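Local atomic coordinates of galactose-binding lectin (Arachis hypogaea, PDB entry 6VAW), a protein that binds galactose and galactose-containing carbohydrates as a homotetrameric legume lectin that carries calcium and manganese ions. Residues G14-V26 and T35-A49. Residues are numbered along the deposited sequence; the frame is centred on the assembly and turned at random.
Sequences GNPAINFQGDVTV and TNLNKVNSVGRVLYA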
# COMPACT_ATOMS: atom_id res chain seq x y z
N GLY A 14 6.46 0.06 -23.19
CA GLY A 14 5.80 -1.24 -23.15
C GLY A 14 5.10 -1.54 -21.84
O GLY A 14 4.56 -2.64 -21.66
N ASN A 15 5.17 -0.60 -20.88
CA ASN A 15 4.44 -0.74 -19.62
C ASN A 15 2.99 -0.50 -19.99
O ASN A 15 2.68 0.62 -20.42
CB ASN A 15 4.96 0.26 -18.56
CG ASN A 15 4.39 0.10 -17.17
OD1 ASN A 15 4.99 0.55 -16.19
ND2 ASN A 15 3.21 -0.50 -17.03
N PRO A 16 2.12 -1.53 -19.94
CA PRO A 16 0.72 -1.32 -20.38
C PRO A 16 -0.05 -0.29 -19.54
O PRO A 16 -1.08 0.17 -20.02
CB PRO A 16 0.08 -2.71 -20.26
CG PRO A 16 0.97 -3.49 -19.38
CD PRO A 16 2.35 -2.93 -19.51
N ALA A 17 0.45 0.11 -18.35
CA ALA A 17 -0.23 1.09 -17.45
C ALA A 17 -0.12 2.54 -17.91
O ALA A 17 -0.83 3.39 -17.34
CB ALA A 17 0.30 0.97 -16.02
N ILE A 18 0.79 2.84 -18.88
CA ILE A 18 1.04 4.17 -19.41
C ILE A 18 0.77 4.29 -20.93
O ILE A 18 1.40 3.59 -21.74
CB ILE A 18 2.48 4.66 -19.06
CG1 ILE A 18 2.75 4.69 -17.53
CG2 ILE A 18 2.74 6.08 -19.66
CD1 ILE A 18 1.85 5.68 -16.67
N ASN A 19 -0.13 5.22 -21.32
CA ASN A 19 -0.42 5.57 -22.70
C ASN A 19 0.48 6.73 -23.09
O ASN A 19 0.47 7.75 -22.40
CB ASN A 19 -1.89 5.99 -22.93
CG ASN A 19 -2.97 4.93 -22.81
OD1 ASN A 19 -4.11 5.25 -22.45
ND2 ASN A 19 -2.67 3.68 -23.12
N PHE A 20 1.28 6.56 -24.14
CA PHE A 20 2.19 7.59 -24.63
C PHE A 20 1.57 8.29 -25.85
O PHE A 20 1.07 7.63 -26.76
CB PHE A 20 3.56 6.98 -24.98
CG PHE A 20 4.27 6.34 -23.80
CD1 PHE A 20 5.03 7.11 -22.93
CD2 PHE A 20 4.17 4.97 -23.56
CE1 PHE A 20 5.68 6.52 -21.83
CE2 PHE A 20 4.80 4.39 -22.45
CZ PHE A 20 5.58 5.16 -21.61
N GLN A 21 1.58 9.61 -25.85
CA GLN A 21 1.01 10.42 -26.92
C GLN A 21 2.03 11.42 -27.44
O GLN A 21 2.66 12.12 -26.66
CB GLN A 21 -0.26 11.17 -26.47
CG GLN A 21 -1.39 10.27 -25.96
CD GLN A 21 -2.70 11.02 -25.77
OE1 GLN A 21 -2.74 12.20 -25.40
NE2 GLN A 21 -3.79 10.31 -25.94
N GLY A 22 2.18 11.49 -28.75
CA GLY A 22 3.10 12.43 -29.36
C GLY A 22 4.56 12.09 -29.19
O GLY A 22 4.96 10.93 -29.30
N ASP A 23 5.37 13.12 -28.88
CA ASP A 23 6.84 13.07 -28.89
C ASP A 23 7.52 12.49 -27.63
O ASP A 23 8.74 12.58 -27.52
CB ASP A 23 7.38 14.48 -29.18
CG ASP A 23 6.91 15.05 -30.53
OD1 ASP A 23 6.71 14.26 -31.48
OD2 ASP A 23 6.71 16.28 -30.62
N VAL A 24 6.77 11.79 -26.77
CA VAL A 24 7.31 11.20 -25.53
C VAL A 24 8.28 10.04 -25.78
O VAL A 24 8.05 9.20 -26.65
CB VAL A 24 6.18 10.72 -24.58
CG1 VAL A 24 6.72 10.42 -23.19
CG2 VAL A 24 5.09 11.74 -24.49
N THR A 25 9.35 10.00 -24.98
CA THR A 25 10.36 8.94 -24.94
C THR A 25 10.65 8.58 -23.47
O THR A 25 10.43 9.39 -22.56
CB THR A 25 11.65 9.35 -25.69
OG1 THR A 25 12.18 10.55 -25.13
CG2 THR A 25 11.45 9.51 -27.20
N VAL A 26 11.13 7.36 -23.25
CA VAL A 26 11.55 6.90 -21.93
C VAL A 26 13.07 6.79 -21.99
O VAL A 26 13.61 6.09 -22.85
CB VAL A 26 10.84 5.60 -21.47
CG1 VAL A 26 11.44 5.08 -20.16
CG2 VAL A 26 9.32 5.82 -21.33
N THR A 35 9.01 16.20 -24.38
CA THR A 35 9.17 16.83 -25.70
C THR A 35 10.45 16.40 -26.43
O THR A 35 11.41 15.93 -25.82
CB THR A 35 9.11 18.36 -25.59
OG1 THR A 35 10.12 18.83 -24.69
CG2 THR A 35 7.74 18.86 -25.15
N ASN A 36 10.44 16.56 -27.77
CA ASN A 36 11.58 16.25 -28.64
C ASN A 36 12.28 17.57 -28.93
O ASN A 36 11.68 18.47 -29.52
CB ASN A 36 11.10 15.53 -29.90
CG ASN A 36 12.20 15.16 -30.87
OD1 ASN A 36 13.17 15.91 -31.11
ND2 ASN A 36 12.03 14.02 -31.51
N LEU A 37 13.54 17.69 -28.48
CA LEU A 37 14.35 18.92 -28.59
C LEU A 37 14.68 19.35 -30.04
O LEU A 37 15.06 20.50 -30.23
CB LEU A 37 15.68 18.71 -27.83
CG LEU A 37 15.73 18.81 -26.27
CD1 LEU A 37 14.41 19.31 -25.62
CD2 LEU A 37 16.23 17.54 -25.65
N ASN A 38 14.53 18.45 -31.04
CA ASN A 38 14.85 18.77 -32.44
C ASN A 38 13.62 19.04 -33.34
O ASN A 38 13.78 19.36 -34.53
CB ASN A 38 15.70 17.66 -33.03
CG ASN A 38 17.05 17.59 -32.37
OD1 ASN A 38 17.97 18.37 -32.69
ND2 ASN A 38 17.18 16.73 -31.37
N LYS A 39 12.40 18.98 -32.75
CA LYS A 39 11.14 19.18 -33.47
C LYS A 39 10.50 20.53 -33.17
O LYS A 39 10.48 20.94 -32.00
CB LYS A 39 10.16 18.05 -33.08
CG LYS A 39 9.02 17.81 -34.05
CD LYS A 39 8.24 16.54 -33.72
CE LYS A 39 6.89 16.57 -34.37
NZ LYS A 39 5.98 15.51 -33.87
N VAL A 40 9.93 21.19 -34.21
CA VAL A 40 9.21 22.45 -34.05
C VAL A 40 7.81 22.15 -33.46
O VAL A 40 7.19 21.16 -33.86
CB VAL A 40 9.13 23.27 -35.37
CG1 VAL A 40 8.27 24.53 -35.20
CG2 VAL A 40 10.53 23.66 -35.86
N ASN A 41 7.33 22.98 -32.50
CA ASN A 41 6.00 22.84 -31.85
C ASN A 41 5.79 21.42 -31.29
O ASN A 41 4.71 20.85 -31.43
CB ASN A 41 4.87 23.22 -32.85
CG ASN A 41 4.89 24.65 -33.32
OD1 ASN A 41 4.18 25.04 -34.25
ND2 ASN A 41 5.65 25.49 -32.66
N SER A 42 6.84 20.85 -30.68
CA SER A 42 6.80 19.52 -30.10
C SER A 42 5.78 19.44 -28.94
O SER A 42 5.64 20.39 -28.18
CB SER A 42 8.19 19.12 -29.59
OG SER A 42 8.16 17.86 -28.95
N VAL A 43 5.02 18.34 -28.90
CA VAL A 43 4.03 18.05 -27.86
C VAL A 43 4.16 16.58 -27.51
O VAL A 43 4.16 15.72 -28.39
CB VAL A 43 2.56 18.42 -28.24
CG1 VAL A 43 1.59 17.97 -27.15
CG2 VAL A 43 2.39 19.90 -28.53
N GLY A 44 4.23 16.30 -26.21
CA GLY A 44 4.28 14.95 -25.67
C GLY A 44 3.42 14.86 -24.42
O GLY A 44 3.40 15.80 -23.62
N ARG A 45 2.65 13.78 -24.30
CA ARG A 45 1.77 13.56 -23.16
C ARG A 45 1.83 12.10 -22.72
O ARG A 45 2.00 11.21 -23.56
CB ARG A 45 0.31 13.96 -23.45
CG ARG A 45 0.12 15.10 -24.45
CD ARG A 45 -1.24 15.78 -24.34
NE ARG A 45 -2.36 14.85 -24.50
CZ ARG A 45 -3.63 15.24 -24.55
NH1 ARG A 45 -3.94 16.54 -24.49
NH2 ARG A 45 -4.60 14.35 -24.65
N VAL A 46 1.71 11.85 -21.41
CA VAL A 46 1.62 10.52 -20.82
C VAL A 46 0.34 10.46 -20.02
O VAL A 46 0.03 11.42 -19.31
CB VAL A 46 2.86 10.05 -20.01
CG1 VAL A 46 4.08 9.96 -20.88
CG2 VAL A 46 3.12 10.94 -18.78
N LEU A 47 -0.42 9.37 -20.15
CA LEU A 47 -1.66 9.17 -19.40
C LEU A 47 -1.65 7.84 -18.68
O LEU A 47 -1.08 6.87 -19.20
CB LEU A 47 -2.89 9.19 -20.34
CG LEU A 47 -3.11 10.43 -21.21
CD1 LEU A 47 -3.87 10.07 -22.46
CD2 LEU A 47 -3.82 11.52 -20.45
N TYR A 48 -2.29 7.79 -17.49
CA TYR A 48 -2.49 6.52 -16.83
C TYR A 48 -3.51 5.81 -17.72
O TYR A 48 -4.50 6.43 -18.10
CB TYR A 48 -2.92 6.69 -15.37
CG TYR A 48 -3.06 5.37 -14.66
CD1 TYR A 48 -1.94 4.57 -14.40
CD2 TYR A 48 -4.31 4.90 -14.26
CE1 TYR A 48 -2.06 3.36 -13.74
CE2 TYR A 48 -4.44 3.67 -13.62
CZ TYR A 48 -3.32 2.90 -13.36
OH TYR A 48 -3.44 1.71 -12.69
N ALA A 49 -3.15 4.62 -18.16
CA ALA A 49 -3.90 3.92 -19.22
C ALA A 49 -5.34 3.60 -18.83
O ALA A 49 -6.13 3.43 -19.73
CB ALA A 49 -3.17 2.67 -19.62
O HOH W 1 11.16 12.75 -26.11
O HOH W 2 10.25 11.68 -29.86
O HOH W 3 8.90 12.92 -32.25
O HOH W 4 4.58 17.79 -32.38
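Gln-21 turns CG back beside its own backbone N (chi1 -58°) and runs out extended, while Arg-45 bends at chi3 (-57°); the two side chains cross at a slant and bring OE1 to the guanidinium. Arg-45 NE and NH2 both donate to Gln-21 OE1, at 2.8 Å from NE and 2.9 Å from NH2. NE lies nearly on the line of the C=O bond, whereas NH2 meets a lone pair of OE1. Amide and guanidinium are almost coplanar, 13° apart, and the shared oxygen sits at the guanidinium edge. Thr-94 fixes the pair from a neighbouring loop, bonding Gln-21 NE2 through its carbonyl and Arg-45 NH2 through its hydroxyl. Leu-47 CD1 lies against the amide, 3.5 Å from Gln-21 NE2.

Strands 18-22 and 43-48 are antiparallel neighbours in one sheet of the legume lectin jelly roll. Strand 18-22 is outermost in that sheet within the chain; strand 201-209 flanks the other side of 43-48. Backbone bonds pair Asn-19 with Leu-47 and Gln-21 with Arg-45. On the face carrying Ile-18, Phe-20 and Val-46, Val-46 CG1 touches both Phe-20 CD1 and Val-24 CG1, 3.5 Å from the latter. Ile-32 of strand 32-33 covers this apolar group.

Past Gly-22 the chain turns, and the Asp-23 carboxylate enters the loop 35-42. Asp-23 OD1 receives Lys-39 NZ on its syn lone pair in a 2.8 Å salt bridge. Asp-23 OD2 takes Ser-42 OG at 2.7 Å and the longer backbone bond of Val-43 N at 3.2 Å, from opposite faces of the carboxylate plane. Ser-42 OG in turn accepts from Asn-36 N, which ties the start of the loop to its end. A water joins Asp-23 OD2, Lys-39 NZ and Asn-41 O.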